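Side-chain contacts in aminofutalosine deaminase (Helicobacter pylori, PDB 7LKK), which deaminates the adenine base of aminofutalosine in the menaquinone pathway and probably also acts on adenosine, with a metal ion in its active site: residues Gln64-Ser69 and Val412-Leu417; Ser90-Ser95 and Leu100-Asn105; Ser206-Ala211 and Asp264-Thr269. One frame throughout, in Å; residues are numbered along the deposited sequence.

In the fold
From the N terminus, the chain first runs through Gln64-Ser69, where strand 62-66 hands over to strand 69-80; its partner Val412-Leu417 comes 343 residues later, so interaction 1 closes a loop holding nearly all of the catalytic barrel. Interactions 2 and 3 both lie within that loop, one after the other and without crossing. Ser90-Ser95 meets Leu100-Asn105 locally, setting helix 96-106 against the loop before it, near the bound inhibitor. Interaction 3 then joins helix 201-213 to the turn before strand 269-275. The centres of interactions 1 and 3 lie about 41 Å apart on opposite sides of the chain's centre, and those of interactions 2 and 3 are about 30 Å apart.

Interaction 1 (Gln64-Ser69 and Val412-Leu417); sequences QFFENS and VERLFL
Phe66 and Arg414 carry the contact: ring atom CZ of Phe66 lies 3.7 Å from CG of Arg414, and CE1 of Phe66 sits over the centre of one guanidinium face, 4.1 Å above its plane. Ring and guanidinium planes stand 77° apart, so the phenyl group presents its outer atoms to the flat arginine head and no parallel stack forms. Arg414 reaches this pose because its chain folds at the second torsion (chi2 -69°), which turns a face of the guanidinium toward CE1 and CZ of Phe66. Two bonds then fix the head's rotation. NH1 of Arg414 donates to the carbonyl O of Glu413 at 3.1 Å; the acceptor lies in the guanidinium plane, whereas NH1 stands above the carbonyl plane. A water accepts from NH2 of Arg414 and donates to OE1 of Gln64. Beside the ring, OE2 of Glu413 approaches the edge near CD1 of Phe66 at 4.2 Å. Further out, OG of Ser69 donates to the carbonyl O of Glu67 at 2.9 Å, within the type II turn Phe66-Ser69. Phe66 also packs on Val389, the residue that Glu413 and Arg414 both face. The contact thus joins the edge strand 62-66 of the small mixed sheet to a classic beta bulge at Glu413-Arg414.

Interaction 2 (Ser90-Ser95 and Leu100-Asn105); sequences SFDYGS and LGSVLN
Phe91 lies with one ring face against Val103, whose CG2 stands 3.5 Å from the ring centroid and only 8° off the ring normal, a well-centred CH-pi contact. With CG2 anti to its own carbonyl carbon, Val103 directs this methyl branch at the ring, and its CA approaches CE1 of Phe91 at 3.7 Å. The preceding residue, Ser102, supplies the polar half. Its OG accepts from the backbone N of Asp92 at 2.9 Å with an N-H...O angle of 158°, and it also hydrogen-bonds to the carbonyl O of Trp99. The hydroxyl occupies the position between backbone N and carbonyl carbon (chi1 74°), from where OG meets both partners. This is a loop folding back on the helix that follows it, in a metal-dependent TIM-barrel hydrolase: Ser95 is the N-cap of helix 96-106, its OG bonded to the backbone N of Gly98. The Val103 side chain comes within about 4 Å of the bound methylthio-coformycin, so this part of the helix lies beside the inhibitor. The carboxylate carbon CG of Asp92 lies 4.0 Å from CB of Ser102. The carbonyl O of Tyr93 accepts from NE2 of Gln400 of the second subunit.

Interaction 3 (Ser206-Ala211 and Asp264-Thr269); sequences SVIQLA and DMFKDT
A 2.9 Å bond from Leu210 N to Ser206 O spans Ile208 in helix 201-213. The Ile208 side chain meets Met265 and Phe266, the central residues of a type I turn closed by Lys267 N donating to Asp264 O at 3.1 Å. CD1 of Ile208 sits over one face of the Phe266 ring, 4.0 Å from its centroid and 17° off the normal, displaced toward the rim. The same methyl also touches CB of Met265 at 3.7 Å, so it meets ring face and methionine at once. CG1 of Ile208 follows along the ring at 3.9 Å from CE1 of Phe266. The first torsion of Ile208 (chi1 -70°) sets CG1 anti to the carbonyl carbon, and the nearly extended second one carries CD1 onward to the turn. In the metal-dependent TIM-barrel hydrolase fold, this pins an outer helix to the connection entering strand 269-275. CG2 and CD1 of Ile208 both approach the carbonyl O of Met265, at 3.9 and 3.8 Å. Around this apolar core, Phe266 also meets the ring of Tyr262 and packs on Val291, while Met265 lies against Ala204 and Leu205 of helix 201-213. At the start of the turn, OD2 of Asp264 forms a salt bridge with Arg286.

Interaction 1 (Gln64-Ser69 and Val412-Leu417)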
loop_
_atom_site.group_PDB
_atom_site.type_symbol
_atom_site.label_atom_id
_atom_site.label_comp_id
_atom_site.label_asym_id
_atom_site.label_seq_id
_atom_site.Cartn_x
_atom_site.Cartn_y
_atom_site.Cartn_z
ATOM N N GLN A 64 31.306 9.115 12.272
ATOM C CA GLN A 64 30.681 7.807 12.087
ATOM C C GLN A 64 30.294 7.596 10.624
ATOM O O GLN A 64 29.765 8.507 9.978
ATOM C CB GLN A 64 29.428 7.664 12.957
ATOM C CG GLN A 64 29.724 7.316 14.396
ATOM C CD GLN A 64 28.527 6.723 15.102
ATOM O OE1 GLN A 64 27.565 7.424 15.413
ATOM N NE2 GLN A 64 28.577 5.420 15.353
ATOM N N PHE A 65 30.556 6.394 10.106
ATOM C CA PHE A 65 30.131 5.987 8.769
ATOM C C PHE A 65 29.179 4.807 8.895
ATOM O O PHE A 65 29.449 3.868 9.651
ATOM C CB PHE A 65 31.317 5.599 7.874
ATOM C CG PHE A 65 30.939 5.378 6.434
ATOM C CD1 PHE A 65 30.835 6.449 5.562
ATOM C CD2 PHE A 65 30.670 4.102 5.958
ATOM C CE1 PHE A 65 30.481 6.254 4.240
ATOM C CE2 PHE A 65 30.313 3.900 4.636
ATOM C CZ PHE A 65 30.220 4.977 3.776
ATOM N N PHE A 66 28.075 4.853 8.153
ATOM C CA PHE A 66 27.041 3.823 8.198
ATOM C C PHE A 66 27.050 3.074 6.867
ATOM O O PHE A 66 26.479 3.536 5.875
ATOM C CB PHE A 66 25.677 4.439 8.499
ATOM C CG PHE A 66 25.575 5.027 9.880
ATOM C CD1 PHE A 66 25.133 4.258 10.944
ATOM C CD2 PHE A 66 25.932 6.345 10.115
ATOM C CE1 PHE A 66 25.043 4.795 12.216
ATOM C CE2 PHE A 66 25.845 6.887 11.383
ATOM C CZ PHE A 66 25.400 6.111 12.436
ATOM N N GLU A 67 27.712 1.921 6.854
ATOM C CA GLU A 67 27.761 1.085 5.663
ATOM C C GLU A 67 26.379 0.533 5.332
ATOM O O GLU A 67 25.570 0.249 6.219
ATOM C CB GLU A 67 28.744 -0.066 5.875
ATOM C CG GLU A 67 29.370 -0.617 4.607
ATOM C CD GLU A 67 30.307 -1.779 4.889
ATOM O OE1 GLU A 67 30.571 -2.572 3.961
ATOM O OE2 GLU A 67 30.777 -1.899 6.041
ATOM N N ASN A 68 26.113 0.390 4.031
ATOM C CA ASN A 68 24.857 -0.167 3.525
ATOM C C ASN A 68 23.645 0.591 4.056
ATOM O O ASN A 68 22.582 0.009 4.282
ATOM C CB ASN A 68 24.744 -1.659 3.847
ATOM C CG ASN A 68 25.795 -2.481 3.134
ATOM O OD1 ASN A 68 26.361 -2.042 2.132
ATOM N ND2 ASN A 68 26.071 -3.672 3.650
ATOM N N SER A 69 23.799 1.896 4.250
ATOM C CA SER A 69 22.756 2.728 4.821
ATOM C C SER A 69 22.512 3.924 3.913
ATOM O O SER A 69 23.287 4.210 2.998
ATOM C CB SER A 69 23.128 3.188 6.235
ATOM O OG SER A 69 23.415 2.073 7.062
ATOM N N VAL A 412 13.772 4.220 11.312
ATOM C CA VAL A 412 15.031 4.940 11.202
ATOM C C VAL A 412 16.047 4.364 12.185
ATOM O O VAL A 412 15.701 3.898 13.280
ATOM C CB VAL A 412 14.809 6.449 11.425
ATOM C CG1 VAL A 412 14.703 6.781 12.910
ATOM C CG2 VAL A 412 15.908 7.256 10.759
ATOM N N GLU A 413 17.315 4.370 11.776
ATOM C CA GLU A 413 18.405 3.896 12.618
ATOM C C GLU A 413 19.031 5.027 13.423
ATOM O O GLU A 413 19.404 4.831 14.585
ATOM C CB GLU A 413 19.472 3.214 11.760
ATOM C CG GLU A 413 20.441 2.348 12.542
ATOM C CD GLU A 413 21.603 1.867 11.693
ATOM O OE1 GLU A 413 21.569 2.081 10.463
ATOM O OE2 GLU A 413 22.549 1.278 12.257
ATOM N N ARG A 414 19.156 6.205 12.821
ATOM C CA ARG A 414 19.584 7.405 13.521
ATOM C C ARG A 414 18.704 8.564 13.085
ATOM O O ARG A 414 18.433 8.733 11.893
ATOM C CB ARG A 414 21.056 7.742 13.242
ATOM C CG ARG A 414 22.041 6.733 13.792
ATOM C CD ARG A 414 22.079 6.771 15.310
ATOM N NE ARG A 414 23.201 6.004 15.847
ATOM C CZ ARG A 414 23.246 4.677 15.899
ATOM N NH1 ARG A 414 22.231 3.953 15.448
ATOM N NH2 ARG A 414 24.311 4.070 16.406
ATOM N N LEU A 415 18.255 9.352 14.055
ATOM C CA LEU A 415 17.518 10.577 13.784
ATOM C C LEU A 415 18.193 11.709 14.537
ATOM O O LEU A 415 18.320 11.651 15.764
ATOM C CB LEU A 415 16.046 10.450 14.194
ATOM C CG LEU A 415 15.168 11.670 13.904
ATOM C CD1 LEU A 415 15.184 12.010 12.421
ATOM C CD2 LEU A 415 13.745 11.441 14.390
ATOM N N PHE A 416 18.639 12.722 13.802
ATOM C CA PHE A 416 19.195 13.940 14.375
ATOM C C PHE A 416 18.265 15.096 14.042
ATOM O O PHE A 416 17.885 15.271 12.880
ATOM C CB PHE A 416 20.599 14.225 13.835
ATOM C CG PHE A 416 21.607 13.158 14.154
ATOM C CD1 PHE A 416 21.773 12.070 13.314
ATOM C CD2 PHE A 416 22.400 13.251 15.286
ATOM C CE1 PHE A 416 22.703 11.088 13.601
ATOM C CE2 PHE A 416 23.333 12.273 15.579
ATOM C CZ PHE A 416 23.483 11.190 14.736
ATOM N N LEU A 417 17.895 15.871 15.058
ATOM C CA LEU A 417 17.036 17.036 14.886
ATOM C C LEU A 417 17.733 18.236 15.503
ATOM O O LEU A 417 18.038 18.231 16.700
ATOM C CB LEU A 417 15.662 16.814 15.524
ATOM C CG LEU A 417 14.803 15.743 14.847
ATOM C CD1 LEU A 417 13.433 15.640 15.504
ATOM C CD2 LEU A 417 14.671 16.020 13.357
HETATM O O HOH W 1 25.993 6.001 16.678
#

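Interaction 2 (Ser90-Ser95 and Leu100-Asn105)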
loop_
_atom_site.group_PDB
_atom_site.type_symbol
_atom_site.label_atom_id
_atom_site.label_comp_id
_atom_site.label_asym_id
_atom_site.label_seq_id
_atom_site.Cartn_x
_atom_site.Cartn_y
_atom_site.Cartn_z
ATOM N N SER A 90 -14.143 4.001 13.709
ATOM C CA SER A 90 -15.262 4.846 14.116
ATOM C C SER A 90 -15.928 5.538 12.934
ATOM O O SER A 90 -17.100 5.919 13.036
ATOM C CB SER A 90 -14.799 5.894 15.132
ATOM O OG SER A 90 -14.305 5.286 16.313
ATOM N N PHE A 91 -15.220 5.702 11.818
ATOM C CA PHE A 91 -15.719 6.443 10.670
ATOM C C PHE A 91 -15.882 5.515 9.473
ATOM O O PHE A 91 -15.120 4.561 9.297
ATOM C CB PHE A 91 -14.780 7.604 10.303
ATOM C CG PHE A 91 -14.476 8.534 11.449
ATOM C CD1 PHE A 91 -15.444 8.839 12.392
ATOM C CD2 PHE A 91 -13.223 9.110 11.576
ATOM C CE1 PHE A 91 -15.164 9.696 13.445
ATOM C CE2 PHE A 91 -12.938 9.968 12.626
ATOM C CZ PHE A 91 -13.911 10.260 13.561
ATOM N N ASP A 92 -16.898 5.795 8.660
ATOM C CA ASP A 92 -17.169 5.001 7.470
ATOM C C ASP A 92 -16.229 5.385 6.332
ATOM O O ASP A 92 -15.846 6.547 6.179
ATOM C CB ASP A 92 -18.616 5.183 7.015
ATOM C CG ASP A 92 -19.620 4.608 7.997
ATOM O OD1 ASP A 92 -19.216 3.843 8.899
ATOM O OD2 ASP A 92 -20.819 4.923 7.861
ATOM N N TYR A 93 -15.865 4.392 5.528
ATOM C CA TYR A 93 -15.046 4.595 4.344
ATOM C C TYR A 93 -15.799 4.110 3.112
ATOM O O TYR A 93 -16.801 3.397 3.210
ATOM C CB TYR A 93 -13.698 3.869 4.466
ATOM C CG TYR A 93 -12.829 4.391 5.590
ATOM C CD1 TYR A 93 -12.641 5.755 5.772
ATOM C CD2 TYR A 93 -12.206 3.520 6.474
ATOM C CE1 TYR A 93 -11.852 6.240 6.801
ATOM C CE2 TYR A 93 -11.414 3.993 7.504
ATOM C CZ TYR A 93 -11.240 5.354 7.661
ATOM O OH TYR A 93 -10.453 5.829 8.684
ATOM N N GLY A 94 -15.310 4.514 1.943
ATOM C CA GLY A 94 -15.924 4.162 0.677
ATOM C C GLY A 94 -16.625 5.309 -0.014
ATOM O O GLY A 94 -16.965 5.184 -1.199
ATOM N N SER A 95 -16.855 6.414 0.688
ATOM C CA SER A 95 -17.417 7.624 0.111
ATOM C C SER A 95 -17.052 8.778 1.029
ATOM O O SER A 95 -16.866 8.588 2.234
ATOM C CB SER A 95 -18.938 7.525 -0.060
ATOM O OG SER A 95 -19.585 7.432 1.196
ATOM N N LEU A 100 -17.841 11.813 6.096
ATOM C CA LEU A 100 -18.136 13.055 6.805
ATOM C C LEU A 100 -19.371 12.912 7.687
ATOM O O LEU A 100 -19.384 13.384 8.829
ATOM C CB LEU A 100 -18.313 14.201 5.808
ATOM C CG LEU A 100 -18.538 15.595 6.401
ATOM C CD1 LEU A 100 -17.507 15.910 7.479
ATOM C CD2 LEU A 100 -18.517 16.653 5.307
ATOM N N GLY A 101 -20.419 12.272 7.168
ATOM C CA GLY A 101 -21.597 12.021 7.980
ATOM C C GLY A 101 -21.293 11.207 9.223
ATOM O O GLY A 101 -21.857 11.455 10.291
ATOM N N SER A 102 -20.401 10.219 9.102
ATOM C CA SER A 102 -20.049 9.408 10.264
ATOM C C SER A 102 -19.198 10.190 11.258
ATOM O O SER A 102 -19.321 9.983 12.470
ATOM C CB SER A 102 -19.328 8.130 9.826
ATOM O OG SER A 102 -17.999 8.398 9.414
ATOM N N VAL A 103 -18.333 11.082 10.770
ATOM C CA VAL A 103 -17.540 11.915 11.671
ATOM C C VAL A 103 -18.454 12.820 12.487
ATOM O O VAL A 103 -18.309 12.948 13.709
ATOM C CB VAL A 103 -16.503 12.732 10.878
ATOM C CG1 VAL A 103 -15.831 13.761 11.778
ATOM C CG2 VAL A 103 -15.465 11.812 10.245
ATOM N N LEU A 104 -19.425 13.448 11.822
ATOM C CA LEU A 104 -20.343 14.339 12.519
ATOM C C LEU A 104 -21.240 13.564 13.478
ATOM O O LEU A 104 -21.456 13.996 14.617
ATOM C CB LEU A 104 -21.172 15.125 11.505
ATOM C CG LEU A 104 -20.391 16.151 10.681
ATOM C CD1 LEU A 104 -20.912 16.203 9.259
ATOM C CD2 LEU A 104 -20.455 17.523 11.327
ATOM N N ASN A 105 -21.767 12.417 13.038
ATOM C CA ASN A 105 -22.598 11.593 13.909
ATOM C C ASN A 105 -21.821 11.042 15.097
ATOM O O ASN A 105 -22.432 10.684 16.111
ATOM C CB ASN A 105 -23.217 10.442 13.111
ATOM C CG ASN A 105 -24.276 10.915 12.135
ATOM O OD1 ASN A 105 -24.848 11.992 12.297
ATOM N ND2 ASN A 105 -24.547 10.107 11.114
#

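Interaction 3 (Ser206-Ala211 and Asp264-Thr269)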
loop_
_atom_site.group_PDB
_atom_site.type_symbol
_atom_site.label_atom_id
_atom_site.label_comp_id
_atom_site.label_asym_id
_atom_site.label_seq_id
_atom_site.Cartn_x
_atom_site.Cartn_y
_atom_site.Cartn_z
ATOM N N SER A 206 -11.976 36.784 7.566
ATOM C CA SER A 206 -11.446 37.237 8.847
ATOM C C SER A 206 -10.246 36.402 9.277
ATOM O O SER A 206 -9.253 36.944 9.776
ATOM C CB SER A 206 -12.542 37.195 9.913
ATOM O OG SER A 206 -12.093 37.779 11.122
ATOM N N VAL A 207 -10.320 35.081 9.092
ATOM C CA VAL A 207 -9.184 34.226 9.427
ATOM C C VAL A 207 -7.991 34.558 8.540
ATOM O O VAL A 207 -6.852 34.651 9.015
ATOM C CB VAL A 207 -9.577 32.740 9.313
ATOM C CG1 VAL A 207 -8.368 31.851 9.573
ATOM C CG2 VAL A 207 -10.706 32.405 10.280
ATOM N N ILE A 208 -8.238 34.770 7.245
ATOM C CA ILE A 208 -7.156 35.091 6.316
ATOM C C ILE A 208 -6.512 36.418 6.690
ATOM O O ILE A 208 -5.286 36.574 6.624
ATOM C CB ILE A 208 -7.687 35.104 4.870
ATOM C CG1 ILE A 208 -8.038 33.686 4.417
ATOM C CG2 ILE A 208 -6.683 35.753 3.925
ATOM C CD1 ILE A 208 -9.043 33.636 3.286
ATOM N N GLN A 209 -7.327 37.396 7.094
ATOM C CA GLN A 209 -6.783 38.677 7.530
ATOM C C GLN A 209 -5.956 38.520 8.799
ATOM O O GLN A 209 -4.893 39.137 8.932
ATOM C CB GLN A 209 -7.912 39.684 7.746
ATOM C CG GLN A 209 -7.425 41.109 7.956
ATOM C CD GLN A 209 -6.682 41.648 6.749
ATOM O OE1 GLN A 209 -7.248 41.776 5.664
ATOM N NE2 GLN A 209 -5.405 41.961 6.932
ATOM N N LEU A 210 -6.435 37.706 9.746
ATOM C CA LEU A 210 -5.675 37.456 10.966
ATOM C C LEU A 210 -4.326 36.818 10.656
ATOM O O LEU A 210 -3.320 37.127 11.306
ATOM C CB LEU A 210 -6.480 36.566 11.912
ATOM C CG LEU A 210 -5.765 36.135 13.195
ATOM C CD1 LEU A 210 -5.588 37.319 14.136
ATOM C CD2 LEU A 210 -6.520 35.011 13.879
ATOM N N ALA A 211 -4.287 35.927 9.663
ATOM C CA ALA A 211 -3.022 35.325 9.258
ATOM C C ALA A 211 -2.069 36.370 8.690
ATOM O O ALA A 211 -0.869 36.349 8.982
ATOM C CB ALA A 211 -3.275 34.214 8.242
ATOM N N ASP A 264 -9.841 32.851 -4.774
ATOM C CA ASP A 264 -9.414 34.247 -4.793
ATOM C C ASP A 264 -9.251 34.836 -3.397
ATOM O O ASP A 264 -8.504 35.806 -3.238
ATOM C CB ASP A 264 -10.403 35.088 -5.602
ATOM C CG ASP A 264 -10.369 34.762 -7.081
ATOM O OD1 ASP A 264 -9.522 33.938 -7.493
ATOM O OD2 ASP A 264 -11.193 35.325 -7.834
ATOM N N MET A 265 -9.926 34.274 -2.388
ATOM C CA MET A 265 -9.739 34.747 -1.018
ATOM C C MET A 265 -8.284 34.658 -0.582
ATOM O O MET A 265 -7.826 35.477 0.222
ATOM C CB MET A 265 -10.607 33.943 -0.052
ATOM C CG MET A 265 -12.094 34.220 -0.130
ATOM S SD MET A 265 -12.940 33.531 1.306
ATOM C CE MET A 265 -12.383 31.829 1.229
ATOM N N PHE A 266 -7.550 33.664 -1.082
ATOM C CA PHE A 266 -6.170 33.424 -0.690
ATOM C C PHE A 266 -5.170 34.097 -1.624
ATOM O O PHE A 266 -3.990 33.733 -1.615
ATOM C CB PHE A 266 -5.905 31.917 -0.622
ATOM C CG PHE A 266 -6.821 31.185 0.321
ATOM C CD1 PHE A 266 -6.456 30.982 1.642
ATOM C CD2 PHE A 266 -8.047 30.710 -0.112
ATOM C CE1 PHE A 266 -7.298 30.316 2.513
ATOM C CE2 PHE A 266 -8.895 30.044 0.755
ATOM C CZ PHE A 266 -8.518 29.844 2.068
ATOM N N LYS A 267 -5.622 35.065 -2.417
ATOM C CA LYS A 267 -4.745 35.769 -3.345
ATOM C C LYS A 267 -3.555 36.381 -2.615
ATOM O O LYS A 267 -3.714 37.027 -1.575
ATOM C CB LYS A 267 -5.534 36.855 -4.082
ATOM C CG LYS A 267 -4.693 37.744 -4.978
ATOM C CD LYS A 267 -5.555 38.473 -5.994
ATOM C CE LYS A 267 -5.371 39.978 -5.901
ATOM N NZ LYS A 267 -6.257 40.581 -4.865
ATOM N N ASP A 268 -2.363 36.169 -3.170
ATOM C CA ASP A 268 -1.108 36.692 -2.630
ATOM C C ASP A 268 -0.913 36.280 -1.170
ATOM O O ASP A 268 -0.742 37.107 -0.274
ATOM C CB ASP A 268 -1.042 38.215 -2.781
ATOM C CG ASP A 268 -1.193 38.669 -4.221
ATOM O OD1 ASP A 268 -2.081 39.502 -4.495
ATOM O OD2 ASP A 268 -0.421 38.197 -5.080
ATOM N N THR A 269 -0.932 34.966 -0.947
ATOM C CA THR A 269 -0.713 34.391 0.372
ATOM C C THR A 269 0.212 33.188 0.243
ATOM O O THR A 269 0.521 32.728 -0.857
ATOM C CB THR A 269 -2.028 33.961 1.043
ATOM O OG1 THR A 269 -2.735 33.063 0.178
ATOM C CG2 THR A 269 -2.909 35.166 1.353
#